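Local coordinates for glutathione S-transferase 2 (Heligmosomoides polygyrus, PDB 1TW9), which probably catalyses the conjugation of glutathione to electrophilic substrates, releasing a halide anion, at residues Val124-Arg129 / Val171-Glu176. Sequence-based numbering, arbitrary orientation.
Sequences VLLPAR and VPEYIE
Arg129 and Tyr174 lie alongside each other, running opposite ways, a worked example of a buried arginine tying a helix to the peptide carbonyls of a loop. The guanidinium meets the loop with its edge: NE gives a nearly straight hydrogen bond (167°) to Tyr174 O at 2.6 Å, with the oxygen in the guanidinium plane. NH2 reaches Glu173 O at 2.9 Å on a more bent path, and a weak bond also links it to Tyr174 O. Glu173 O is gripped from opposite faces of its carbonyl plane, by Arg129 NH2 and by Glu176 N of its own turn.

The aliphatic part of Arg129 meanwhile lies against the tyrosine ring, its CB 3.4 Å from Tyr174 CE1. Leu125 CD2 meets the rim of that ring, level with its plane, while Leu125 CD1 meets Val171 CG2 tip to tip at 4.0 Å. Leu126 does double duty: its CD2 lies 3.6 Å above the centre of the guanidinium plane, and its CD1 packs on the carboxylate carbon of Glu173.

Behind this shell, Arg129 CG takes the position between backbone N and carbonyl carbon (chi1 80°), and the chain bends at chi2. NH1 bonds to Leu126 O, one turn earlier, and this intrahelical bond helps fix the group's rotation. An alanine here would probably leave Tyr174 O and Glu173 O without their arginine donors and open a gap beside Leu126.

Glu173 forms a salt bridge with Lys121, and Tyr174 OH hydrogen-bonds Tyr98 OH of helix 82-101. Within the all-helical C-terminal domain typical of glutathione transferases, the contact thus joins helix 119-142 to the connection between helices 155-170 and 179-189, with Tyr174 also resting on Met167 and Leu133.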
loop_
_atom_site.group_PDB
_atom_site.type_symbol
_atom_site.label_atom_id
_atom_site.label_comp_id
_atom_site.label_asym_id
_atom_site.label_seq_id
_atom_site.Cartn_x
_atom_site.Cartn_y
_atom_site.Cartn_z
ATOM N N VAL A 124 21.254 -2.205 -12.047
ATOM C CA VAL A 124 19.891 -2.196 -11.532
ATOM C C VAL A 124 19.355 -0.776 -11.311
ATOM O O VAL A 124 18.246 -0.466 -11.759
ATOM C CB VAL A 124 19.705 -3.118 -10.261
ATOM C CG1 VAL A 124 20.650 -4.319 -10.288
ATOM C CG2 VAL A 124 19.836 -2.352 -8.957
ATOM N N LEU A 125 20.134 0.088 -10.663
ATOM C CA LEU A 125 19.618 1.398 -10.246
ATOM C C LEU A 125 19.127 2.201 -11.447
ATOM O O LEU A 125 17.970 2.633 -11.505
ATOM C CB LEU A 125 20.711 2.198 -9.533
ATOM C CG LEU A 125 20.316 3.250 -8.514
ATOM C CD1 LEU A 125 21.164 4.503 -8.687
ATOM C CD2 LEU A 125 18.860 3.557 -8.504
ATOM N N LEU A 126 20.026 2.425 -12.396
ATOM C CA LEU A 126 19.762 3.349 -13.502
ATOM C C LEU A 126 18.640 2.858 -14.439
ATOM O O LEU A 126 17.770 3.657 -14.779
ATOM C CB LEU A 126 21.063 3.757 -14.218
ATOM C CG LEU A 126 22.012 4.554 -13.278
ATOM C CD1 LEU A 126 23.323 4.861 -13.955
ATOM C CD2 LEU A 126 21.415 5.869 -12.680
ATOM N N PRO A 127 18.617 1.582 -14.847
ATOM C CA PRO A 127 17.440 1.009 -15.552
ATOM C C PRO A 127 16.117 1.142 -14.805
ATOM O O PRO A 127 15.070 1.497 -15.399
ATOM C CB PRO A 127 17.777 -0.485 -15.637
ATOM C CG PRO A 127 19.238 -0.545 -15.569
ATOM C CD PRO A 127 19.729 0.618 -14.762
ATOM N N ALA A 128 16.168 0.824 -13.506
ATOM C CA ALA A 128 14.978 0.893 -12.668
ATOM C C ALA A 128 14.513 2.297 -12.646
ATOM O O ALA A 128 13.286 2.542 -12.771
ATOM C CB ALA A 128 15.276 0.396 -11.263
ATOM N N ARG A 129 15.448 3.237 -12.477
ATOM C CA ARG A 129 15.005 4.599 -12.336
ATOM C C ARG A 129 14.517 5.192 -13.651
ATOM O O ARG A 129 13.578 5.972 -13.651
ATOM C CB ARG A 129 16.037 5.442 -11.580
ATOM C CG ARG A 129 17.164 5.913 -12.349
ATOM C CD ARG A 129 16.854 7.067 -13.309
ATOM N NE ARG A 129 18.055 7.869 -13.600
ATOM C CZ ARG A 129 18.900 7.667 -14.577
ATOM N NH1 ARG A 129 18.836 6.608 -15.368
ATOM N NH2 ARG A 129 19.915 8.504 -14.736
ATOM N N VAL A 171 24.361 9.067 -6.086
ATOM C CA VAL A 171 24.626 8.878 -7.486
ATOM C C VAL A 171 24.166 10.125 -8.225
ATOM O O VAL A 171 22.982 10.189 -8.643
ATOM C CB VAL A 171 23.866 7.660 -7.985
ATOM C CG1 VAL A 171 24.042 7.461 -9.491
ATOM C CG2 VAL A 171 24.330 6.382 -7.197
ATOM N N PRO A 172 25.055 11.126 -8.370
ATOM C CA PRO A 172 24.692 12.393 -9.034
ATOM C C PRO A 172 23.960 12.235 -10.359
ATOM O O PRO A 172 23.053 13.040 -10.639
ATOM C CB PRO A 172 26.039 13.068 -9.246
ATOM C CG PRO A 172 26.840 12.621 -8.111
ATOM C CD PRO A 172 26.434 11.180 -7.852
ATOM N N GLU A 173 24.301 11.218 -11.161
ATOM C CA GLU A 173 23.684 11.028 -12.473
ATOM C C GLU A 173 22.221 10.549 -12.389
ATOM O O GLU A 173 21.532 10.452 -13.376
ATOM C CB GLU A 173 24.577 10.207 -13.456
ATOM C CG GLU A 173 24.446 8.688 -13.534
ATOM C CD GLU A 173 25.327 8.061 -14.650
ATOM O OE1 GLU A 173 26.495 7.679 -14.349
ATOM O OE2 GLU A 173 24.885 7.927 -15.843
ATOM N N TYR A 174 21.737 10.239 -11.193
ATOM C CA TYR A 174 20.367 9.720 -11.029
ATOM C C TYR A 174 19.315 10.592 -11.692
ATOM O O TYR A 174 18.360 10.105 -12.255
ATOM C CB TYR A 174 20.084 9.530 -9.552
ATOM C CG TYR A 174 18.720 8.934 -9.212
ATOM C CD1 TYR A 174 18.535 7.580 -9.130
ATOM C CD2 TYR A 174 17.652 9.739 -8.945
ATOM C CE1 TYR A 174 17.282 7.050 -8.842
ATOM C CE2 TYR A 174 16.423 9.236 -8.632
ATOM C CZ TYR A 174 16.237 7.876 -8.622
ATOM O OH TYR A 174 15.015 7.306 -8.355
ATOM N N ILE A 175 19.495 11.898 -11.565
ATOM C CA ILE A 175 18.558 12.865 -12.024
ATOM C C ILE A 175 18.772 13.375 -13.451
ATOM O O ILE A 175 17.935 14.132 -14.004
ATOM C CB ILE A 175 18.604 14.000 -10.960
ATOM C CG1 ILE A 175 17.239 14.596 -10.817
ATOM C CG2 ILE A 175 19.752 14.900 -11.119
ATOM C CD1 ILE A 175 16.152 13.557 -10.616
ATOM N N GLU A 176 19.839 12.903 -14.067
ATOM C CA GLU A 176 20.133 13.333 -15.402
ATOM C C GLU A 176 19.075 12.711 -16.305
ATOM O O GLU A 176 18.797 11.496 -16.212
ATOM C CB GLU A 176 21.548 12.947 -15.812
ATOM C CG GLU A 176 22.632 13.694 -15.061
ATOM C CD GLU A 176 24.051 13.353 -15.490
ATOM O OE1 GLU A 176 24.205 12.626 -16.504
ATOM O OE2 GLU A 176 25.025 13.868 -14.869
#